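Local coordinates for GDSL-like protein (Roseburia intestinalis L1-82, PDB 6HFZ) that acts as a two-domain GDSL-type esterase on acetylated mannans, helping to remove acetyl groups from complex beta-mannans, at residues Q242-D256 / K268-L282. Residues are numbered along the deposited sequence; the frame is centred on the assembly and turned at random.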
ATOM      1  N   GLN A 242      -5.035  13.619 -11.265  1.00 19.69           N
ATOM      2  CA  GLN A 242      -3.899  13.414 -12.155  1.00 21.22           C
ATOM      3  C   GLN A 242      -4.187  14.141 -13.478  1.00 22.57           C
ATOM      4  O   GLN A 242      -5.096  14.964 -13.532  1.00 25.19           O
ATOM      5  CB  GLN A 242      -3.623  11.928 -12.299  1.00 20.81           C
ATOM      6  CG  GLN A 242      -3.155  11.308 -10.980  1.00 21.14           C
ATOM      7  CD  GLN A 242      -2.647   9.898 -11.071  1.00 23.95           C
ATOM      8  OE1 GLN A 242      -3.419   8.946 -11.215  1.00 23.83           O
ATOM      9  NE2 GLN A 242      -1.332   9.742 -10.958  1.00 21.90           N
ATOM     10  N   ASN A 243      -3.371  13.891 -14.503  1.00 22.83           N
ATOM     11  CA  ASN A 243      -3.335  14.798 -15.655  1.00 24.23           C
ATOM     12  C   ASN A 243      -4.608  14.619 -16.506  1.00 28.30           C
ATOM     13  O   ASN A 243      -4.794  15.417 -17.387  1.00 26.63           O
ATOM     14  CB  ASN A 243      -2.004  14.734 -16.415  1.00 24.01           C
ATOM     15  CG  ASN A 243      -1.755  13.479 -17.237  1.00 24.10           C
ATOM     16  OD1 ASN A 243      -2.663  12.942 -17.867  1.00 28.75           O
ATOM     17  ND2 ASN A 243      -0.505  13.081 -17.334  1.00 25.51           N
ATOM     18  N   SER A 244      -5.475  13.634 -16.197  1.00 29.26           N
ATOM     19  CA  SER A 244      -6.781  13.465 -16.858  1.00 31.90           C
ATOM     20  C   SER A 244      -7.838  14.421 -16.265  1.00 34.31           C
ATOM     21  O   SER A 244      -8.941  14.555 -16.803  1.00 30.09           O
ATOM     22  CB  SER A 244      -7.255  12.039 -16.753  1.00 34.33           C
ATOM     23  OG  SER A 244      -7.223  11.587 -15.391  1.00 38.17           O
ATOM     24  N   ASP A 245      -7.525  15.087 -15.144  1.00 30.34           N
ATOM     25  CA  ASP A 245      -8.514  15.891 -14.429  1.00 32.69           C
ATOM     26  C   ASP A 245      -8.805  17.182 -15.209  1.00 32.60           C
ATOM     27  O   ASP A 245      -7.901  17.911 -15.590  1.00 32.29           O
ATOM     28  CB  ASP A 245      -8.021  16.232 -13.023  1.00 35.19           C
ATOM     29  CG  ASP A 245      -9.062  16.898 -12.136  1.00 45.38           C
ATOM     30  OD1 ASP A 245      -9.537  18.020 -12.483  1.00 50.10           O
ATOM     31  OD2 ASP A 245      -9.406  16.293 -11.118  1.00 47.23           O
ATOM     32  N   GLU A 246     -10.085  17.500 -15.368  1.00 41.10           N
ATOM     33  CA  GLU A 246     -10.462  18.599 -16.270  1.00 49.67           C
ATOM     34  C   GLU A 246     -10.377  19.976 -15.574  1.00 51.18           C
ATOM     35  O   GLU A 246     -10.504  20.999 -16.267  1.00 56.10           O
ATOM     36  CB  GLU A 246     -11.842  18.354 -16.892  1.00 51.27           C
ATOM     37  CG  GLU A 246     -12.956  18.052 -15.902  1.00 56.61           C
ATOM     38  CD  GLU A 246     -14.335  17.945 -16.544  1.00 61.75           C
ATOM     39  OE1 GLU A 246     -14.427  17.408 -17.674  1.00 66.98           O
ATOM     40  OE2 GLU A 246     -15.315  18.418 -15.925  1.00 60.77           O
ATOM     41  N   ASN A 247     -10.160  20.033 -14.249  1.00 43.05           N
ATOM     42  CA  ASN A 247     -10.137  21.322 -13.524  1.00 48.30           C
ATOM     43  C   ASN A 247      -8.712  21.865 -13.319  1.00 44.53           C
ATOM     44  O   ASN A 247      -8.516  22.884 -12.657  1.00 47.38           O
ATOM     45  CB  ASN A 247     -10.836  21.207 -12.171  1.00 51.40           C
ATOM     46  CG  ASN A 247     -12.333  21.105 -12.338  1.00 57.81           C
ATOM     47  OD1 ASN A 247     -12.958  22.019 -12.875  1.00 60.82           O
ATOM     48  ND2 ASN A 247     -12.897  19.979 -11.933  1.00 60.93           N
ATOM     49  N   VAL A 248      -7.722  21.205 -13.905  1.00 37.91           N
ATOM     50  CA  VAL A 248      -6.340  21.555 -13.700  1.00 35.50           C
ATOM     51  C   VAL A 248      -5.897  22.614 -14.714  1.00 33.09           C
ATOM     52  O   VAL A 248      -6.237  22.532 -15.888  1.00 37.18           O
ATOM     53  CB  VAL A 248      -5.471  20.295 -13.799  1.00 33.26           C
ATOM     54  CG1 VAL A 248      -4.001  20.647 -13.830  1.00 30.17           C
ATOM     55  CG2 VAL A 248      -5.811  19.345 -12.651  1.00 33.45           C
ATOM     56  N   VAL A 249      -5.128  23.604 -14.249  1.00 27.79           N
ATOM     57  CA  VAL A 249      -4.552  24.622 -15.147  1.00 29.95           C
ATOM     58  C   VAL A 249      -3.016  24.628 -15.016  1.00 29.90           C
ATOM     59  O   VAL A 249      -2.456  24.873 -13.961  1.00 30.20           O
ATOM     60  CB  VAL A 249      -5.146  26.009 -14.849  1.00 34.33           C
ATOM     61  CG1 VAL A 249      -4.586  27.053 -15.807  1.00 38.11           C
ATOM     62  CG2 VAL A 249      -6.669  25.980 -14.887  1.00 32.67           C
ATOM     63  N   CYS A 250      -2.303  24.354 -16.107  1.00 29.02           N
ATOM     64  CA  CYS A 250      -0.851  24.391 -16.054  1.00 32.23           C
ATOM     65  C   CYS A 250      -0.302  25.769 -16.438  1.00 33.27           C
ATOM     66  O   CYS A 250      -0.803  26.357 -17.378  1.00 31.67           O
ATOM     67  CB  CYS A 250      -0.268  23.332 -16.975  1.00 34.75           C
ATOM     68  SG  CYS A 250      -0.741  21.659 -16.456  1.00 36.30           S
ATOM     69  N   HIS A 251       0.785  26.188 -15.775  1.00 30.24           N
ATOM     70  CA  HIS A 251       1.556  27.393 -16.073  1.00 30.39           C
ATOM     71  C   HIS A 251       3.039  27.060 -15.950  1.00 28.31           C
ATOM     72  O   HIS A 251       3.746  27.583 -15.086  1.00 26.92           O
ATOM     73  CB  HIS A 251       1.189  28.553 -15.136  1.00 35.74           C
ATOM     74  CG  HIS A 251      -0.265  28.900 -15.121  1.00 41.81           C
ATOM     75  ND1 HIS A 251      -0.887  29.541 -16.185  1.00 43.32           N
ATOM     76  CD2 HIS A 251      -1.210  28.722 -14.172  1.00 46.27           C
ATOM     77  CE1 HIS A 251      -2.146  29.759 -15.888  1.00 43.81           C
ATOM     78  NE2 HIS A 251      -2.374  29.253 -14.658  1.00 47.69           N
ATOM     79  N   GLY A 252       3.512  26.145 -16.806  1.00 26.34           N
ATOM     80  CA  GLY A 252       4.896  25.709 -16.799  1.00 26.11           C
ATOM     81  C   GLY A 252       5.033  24.208 -16.604  1.00 26.42           C
ATOM     82  O   GLY A 252       5.833  23.563 -17.272  1.00 27.06           O
ATOM     83  N   PHE A 253       4.260  23.646 -15.672  1.00 25.75           N
ATOM     84  CA  PHE A 253       4.145  22.153 -15.559  1.00 26.33           C
ATOM     85  C   PHE A 253       3.523  21.622 -16.856  1.00 27.28           C
ATOM     86  O   PHE A 253       2.724  22.288 -17.475  1.00 29.16           O
ATOM     87  CB  PHE A 253       3.313  21.760 -14.331  1.00 25.10           C
ATOM     88  CG  PHE A 253       4.111  21.555 -13.078  1.00 25.03           C
ATOM     89  CD1 PHE A 253       4.430  22.618 -12.248  1.00 23.73           C
ATOM     90  CD2 PHE A 253       4.528  20.289 -12.718  1.00 22.92           C
ATOM     91  CE1 PHE A 253       5.171  22.418 -11.095  1.00 25.04           C
ATOM     92  CE2 PHE A 253       5.238  20.080 -11.545  1.00 26.25           C
ATOM     93  CZ  PHE A 253       5.550  21.144 -10.727  1.00 25.24           C
ATOM     94  N   VAL A 254       3.962  20.447 -17.295  1.00 27.43           N
ATOM     95  CA  VAL A 254       3.462  19.844 -18.534  1.00 29.77           C
ATOM     96  C   VAL A 254       3.028  18.399 -18.237  1.00 27.25           C
ATOM     97  O   VAL A 254       3.762  17.635 -17.592  1.00 26.51           O
ATOM     98  CB  VAL A 254       4.535  19.913 -19.640  1.00 33.36           C
ATOM     99  CG1 VAL A 254       5.913  19.517 -19.148  1.00 43.44           C
ATOM    100  CG2 VAL A 254       4.174  19.073 -20.846  1.00 33.86           C
ATOM    101  N   ALA A 255       1.862  18.016 -18.747  1.00 22.68           N
ATOM    102  CA  ALA A 255       1.371  16.665 -18.554  1.00 24.00           C
ATOM    103  C   ALA A 255       2.322  15.642 -19.188  1.00 28.47           C
ATOM    104  O   ALA A 255       2.823  15.867 -20.313  1.00 29.13           O
ATOM    105  CB  ALA A 255       0.006  16.556 -19.157  1.00 26.15           C
ATOM    106  N   ASP A 256       2.521  14.504 -18.501  1.00 25.78           N
ATOM    107  CA  ASP A 256       3.261  13.362 -19.002  1.00 24.58           C
ATOM    108  C   ASP A 256       2.208  12.405 -19.572  1.00 24.93           C
ATOM    109  O   ASP A 256       1.456  11.831 -18.827  1.00 25.47           O
ATOM    110  CB  ASP A 256       4.119  12.720 -17.903  1.00 26.47           C
ATOM    111  CG  ASP A 256       4.662  11.339 -18.240  1.00 27.58           C
ATOM    112  OD1 ASP A 256       4.763  11.010 -19.471  1.00 24.51           O
ATOM    113  OD2 ASP A 256       5.003  10.604 -17.304  1.00 25.74           O
ATOM    114  N   LYS A 268       4.057   8.131 -13.661  1.00 21.67           N
ATOM    115  CA  LYS A 268       3.209   8.240 -14.819  1.00 22.21           C
ATOM    116  C   LYS A 268       1.941   8.969 -14.425  1.00 22.16           C
ATOM    117  O   LYS A 268       1.578   8.983 -13.240  1.00 21.22           O
ATOM    118  CB  LYS A 268       2.840   6.859 -15.388  1.00 23.83           C
ATOM    119  CG  LYS A 268       3.984   6.081 -16.008  1.00 23.67           C
ATOM    120  CD  LYS A 268       4.487   6.666 -17.310  1.00 25.64           C
ATOM    121  CE  LYS A 268       5.784   6.042 -17.801  1.00 29.73           C
ATOM    122  NZ  LYS A 268       6.913   6.384 -16.934  1.00 35.32           N
ATOM    123  N   HIS A 269       1.238   9.519 -15.436  1.00 22.03           N
ATOM    124  CA  HIS A 269      -0.082  10.165 -15.365  1.00 22.16           C
ATOM    125  C   HIS A 269      -0.049  11.528 -14.661  1.00 21.13           C
ATOM    126  O   HIS A 269      -1.100  12.096 -14.364  1.00 21.70           O
ATOM    127  CB  HIS A 269      -1.130   9.262 -14.683  1.00 25.05           C
ATOM    128  CG  HIS A 269      -1.351   7.977 -15.413  1.00 23.93           C
ATOM    129  ND1 HIS A 269      -0.990   7.837 -16.744  1.00 26.70           N
ATOM    130  CD2 HIS A 269      -1.895   6.796 -15.036  1.00 24.86           C
ATOM    131  CE1 HIS A 269      -1.306   6.595 -17.144  1.00 23.59           C
ATOM    132  NE2 HIS A 269      -1.864   5.949 -16.148  1.00 27.28           N
ATOM    133  N   GLY A 270       1.154  12.023 -14.400  1.00 20.30           N
ATOM    134  CA  GLY A 270       1.292  13.279 -13.726  1.00 20.35           C
ATOM    135  C   GLY A 270       1.856  14.350 -14.636  1.00 21.92           C
ATOM    136  O   GLY A 270       1.524  14.440 -15.816  1.00 22.79           O
ATOM    137  N   TRP A 271       2.698  15.209 -14.061  1.00 22.22           N
ATOM    138  CA  TRP A 271       3.152  16.396 -14.732  1.00 22.82           C
ATOM    139  C   TRP A 271       4.617  16.609 -14.361  1.00 23.32           C
ATOM    140  O   TRP A 271       5.041  16.297 -13.240  1.00 20.67           O
ATOM    141  CB  TRP A 271       2.352  17.639 -14.323  1.00 22.11           C
ATOM    142  CG  TRP A 271       0.874  17.628 -14.439  1.00 21.52           C
ATOM    143  CD1 TRP A 271       0.120  18.088 -15.481  1.00 24.11           C
ATOM    144  CD2 TRP A 271      -0.045  17.154 -13.441  1.00 23.86           C
ATOM    145  NE1 TRP A 271      -1.199  17.973 -15.182  1.00 24.19           N
ATOM    146  CE2 TRP A 271      -1.339  17.380 -13.948  1.00 22.35           C
ATOM    147  CE3 TRP A 271       0.106  16.569 -12.171  1.00 23.13           C
ATOM    148  CZ2 TRP A 271      -2.483  17.059 -13.233  1.00 23.98           C
ATOM    149  CZ3 TRP A 271      -1.031  16.244 -11.474  1.00 23.77           C
ATOM    150  CH2 TRP A 271      -2.305  16.501 -11.985  1.00 24.51           C
ATOM    151  N   THR A 272       5.393  17.216 -15.269  1.00 23.73           N
ATOM    152  CA  THR A 272       6.791  17.492 -15.010  1.00 22.38           C
ATOM    153  C   THR A 272       7.067  18.990 -15.154  1.00 25.97           C
ATOM    154  O   THR A 272       6.321  19.639 -15.845  1.00 26.17           O
ATOM    155  CB  THR A 272       7.736  16.735 -15.941  1.00 26.62           C
ATOM    156  OG1 THR A 272       7.403  17.069 -17.283  1.00 25.69           O
ATOM    157  CG2 THR A 272       7.624  15.240 -15.722  1.00 26.55           C
ATOM    158  N   ALA A 273       8.162  19.441 -14.522  1.00 25.64           N
ATOM    159  CA  ALA A 273       8.650  20.851 -14.615  1.00 28.34           C
ATOM    160  C   ALA A 273      10.168  20.924 -14.393  1.00 26.86           C
ATOM    161  O   ALA A 273      10.699  20.252 -13.517  1.00 25.94           O
ATOM    162  CB  ALA A 273       7.905  21.701 -13.608  1.00 26.60           C
ATOM    163  N   SER A 274      10.850  21.832 -15.122  1.00 23.94           N
ATOM    164  CA  SER A 274      12.295  21.979 -15.030  1.00 26.53           C
ATOM    165  C   SER A 274      12.748  23.390 -14.605  1.00 24.39           C
ATOM    166  O   SER A 274      13.936  23.552 -14.306  1.00 26.53           O
ATOM    167  CB  SER A 274      12.959  21.652 -16.366  1.00 29.83           C
ATOM    168  OG  SER A 274      12.647  20.318 -16.773  1.00 34.43           O
ATOM    169  N   LYS A 275      11.861  24.382 -14.681  1.00 25.72           N
ATOM    170  CA  LYS A 275      12.265  25.800 -14.502  1.00 24.23           C
ATOM    171  C   LYS A 275      11.624  26.463 -13.284  1.00 23.55           C
ATOM    172  O   LYS A 275      10.440  26.316 -13.028  1.00 23.75           O
ATOM    173  CB  LYS A 275      11.905  26.590 -15.745  1.00 24.52           C
ATOM    174  CG  LYS A 275      12.713  26.147 -16.947  1.00 27.03           C
ATOM    175  CD  LYS A 275      12.409  26.965 -18.144  1.00 31.09           C
ATOM    176  CE  LYS A 275      13.134  26.452 -19.378  1.00 35.31           C
ATOM    177  NZ  LYS A 275      12.696  27.205 -20.573  1.00 39.49           N
ATOM    178  N   LYS A 276      12.441  27.257 -12.585  1.00 25.72           N
ATOM    179  CA  LYS A 276      11.949  28.069 -11.460  1.00 27.41           C
ATOM    180  C   LYS A 276      10.702  28.834 -11.888  1.00 28.71           C
ATOM    181  O   LYS A 276      10.632  29.397 -12.980  1.00 29.32           O
ATOM    182  CB  LYS A 276      13.044  29.009 -10.935  1.00 30.58           C
ATOM    183  CG  LYS A 276      12.646  29.744  -9.651  1.00 33.82           C
ATOM    184  CD  LYS A 276      13.797  30.405  -8.931  1.00 42.85           C
ATOM    185  CE  LYS A 276      13.320  31.280  -7.792  1.00 46.25           C
ATOM    186  NZ  LYS A 276      14.462  31.827  -7.029  1.00 50.14           N
ATOM    187  N   GLY A 277       9.649  28.789 -11.051  1.00 26.26           N
ATOM    188  CA  GLY A 277       8.422  29.486 -11.318  1.00 26.73           C
ATOM    189  C   GLY A 277       7.374  28.699 -12.083  1.00 24.44           C
ATOM    190  O   GLY A 277       6.251  29.122 -12.228  1.00 29.02           O
ATOM    191  N   ASP A 278       7.738  27.532 -12.637  1.00 29.87           N
ATOM    192  CA  ASP A 278       6.744  26.660 -13.253  1.00 26.03           C
ATOM    193  C   ASP A 278       5.703  26.279 -12.188  1.00 25.92           C
ATOM    194  O   ASP A 278       6.072  25.898 -11.103  1.00 24.51           O
ATOM    195  CB  ASP A 278       7.406  25.382 -13.781  1.00 25.14           C
ATOM    196  CG  ASP A 278       8.233  25.561 -15.052  1.00 30.11           C
ATOM    197  OD1 ASP A 278       8.128  26.660 -15.673  1.00 28.90           O
ATOM    198  OD2 ASP A 278       8.952  24.590 -15.449  1.00 29.47           O
ATOM    199  N   SER A 279       4.420  26.316 -12.529  1.00 23.86           N
ATOM    200  CA  SER A 279       3.355  26.067 -11.552  1.00 25.30           C
ATOM    201  C   SER A 279       2.186  25.338 -12.214  1.00 22.61           C
ATOM    202  O   SER A 279       2.088  25.194 -13.468  1.00 26.81           O
ATOM    203  CB  SER A 279       2.892  27.325 -10.884  1.00 31.64           C
ATOM    204  OG  SER A 279       2.560  28.298 -11.840  1.00 38.17           O
ATOM    205  N   ILE A 280       1.273  24.894 -11.352  1.00 22.99           N
ATOM    206  CA  ILE A 280       0.063  24.197 -11.716  1.00 23.94           C
ATOM    207  C   ILE A 280      -0.965  24.455 -10.610  1.00 23.77           C
ATOM    208  O   ILE A 280      -0.574  24.584  -9.457  1.00 25.43           O
ATOM    209  CB  ILE A 280       0.367  22.698 -11.901  1.00 24.53           C
ATOM    210  CG1 ILE A 280      -0.880  21.912 -12.327  1.00 24.50           C
ATOM    211  CG2 ILE A 280       0.999  22.133 -10.631  1.00 24.64           C
ATOM    212  CD1 ILE A 280      -0.589  20.416 -12.581  1.00 25.73           C
ATOM    213  N   THR A 281      -2.227  24.590 -10.988  1.00 24.13           N
ATOM    214  CA  THR A 281      -3.336  24.800 -10.044  1.00 26.55           C
ATOM    215  C   THR A 281      -4.384  23.706 -10.288  1.00 28.49           C
ATOM    216  O   THR A 281      -4.656  23.276 -11.450  1.00 28.70           O
ATOM    217  CB  THR A 281      -3.938  26.209 -10.155  1.00 29.95           C
ATOM    218  OG1 THR A 281      -4.450  26.339 -11.479  1.00 38.54           O
ATOM    219  CG2 THR A 281      -2.930  27.299  -9.883  1.00 29.08           C
ATOM    220  N   LEU A 282      -4.918  23.196  -9.175  1.00 27.56           N
ATOM    221  CA  LEU A 282      -5.897  22.149  -9.134  1.00 28.15           C
ATOM    222  C   LEU A 282      -6.990  22.545  -8.154  1.00 27.61           C
ATOM    223  O   LEU A 282      -6.681  23.086  -7.105  1.00 28.61           O
ATOM    224  CB  LEU A 282      -5.275  20.851  -8.597  1.00 27.87           C
ATOM    225  CG  LEU A 282      -4.026  20.332  -9.290  1.00 28.09           C
ATOM    226  CD1 LEU A 282      -2.751  20.812  -8.642  1.00 27.46           C
ATOM    227  CD2 LEU A 282      -4.055  18.804  -9.347  1.00 28.84           C
TER
HETATM  228  O   HOH W   1       0.190   7.237 -11.519  1.00 24.51           O
HETATM  229  O   HOH W   2      -1.536  10.407 -18.645  1.00 24.92           O
HETATM  230  O   HOH W   3       4.388  30.096 -13.558  1.00 43.03           O
HETATM  231  O   HOH W   4       6.080  15.543 -18.667  1.00 38.00           O
HETATM  232  O   HOH W   5       1.881   9.147 -18.162  1.00 26.03           O
HETATM  233  O   HOH W   6       7.308   9.202 -17.988  1.00 27.03           O
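The carbonyl oxygen of Gly270 is gripped by two donors from 242-256. Asn243 ND2 reaches it at 2.9 Å, in the carbonyl plane on a lone pair and almost perfectly straight (179° at the hydrogen), while Asp256 N meets the same Gly270 O at 2.9 Å, tilted out of that plane. The same ND2 of Asn243 also gives a more bent bond to Asp256 O, so one ND2 bridges the far end of its own segment and the carbonyl of Gly270. Its CG sits between the backbone N and the carbonyl carbon (chi1 72°), which swings the amide toward the backbone of His269 and Gly270, with Gly270 O in the amide plane; Asn243 N adds a bond to His269 O at 2.9 Å. With an alanine here, Gly270 O would probably keep just Asp256 N of these two donors and Asp256 O would lose its link to the turn from Gln242 to Asp245.

Asn243 CB lies over one face of the Trp271 indole, 3.9 Å from the centroid of the five-membered ring, and Ile280 CD1 covers the opposite face. Both segments cross between the two antiparallel sheets of a beta-sandwich, the smaller domain of this esterase: 249-251, the outermost strand of one sheet, pairs with 279-282, and 254-255 with 271-273 in the other. Phe253 fills the corner where they cross. Ala273 CB stands almost squarely above its ring, 3.5 Å from the centroid, and Ile280 CG2 backs the other face at 4.1 Å from that centroid; Leu363 and Leu350 join from neighbouring strands. Val248 CG1 meets Ile280 CD1 at 3.6 Å, Val248 CG2 lies against Leu282 CD2, and Cys250 SG approaches the indole obliquely near Trp271 CD1.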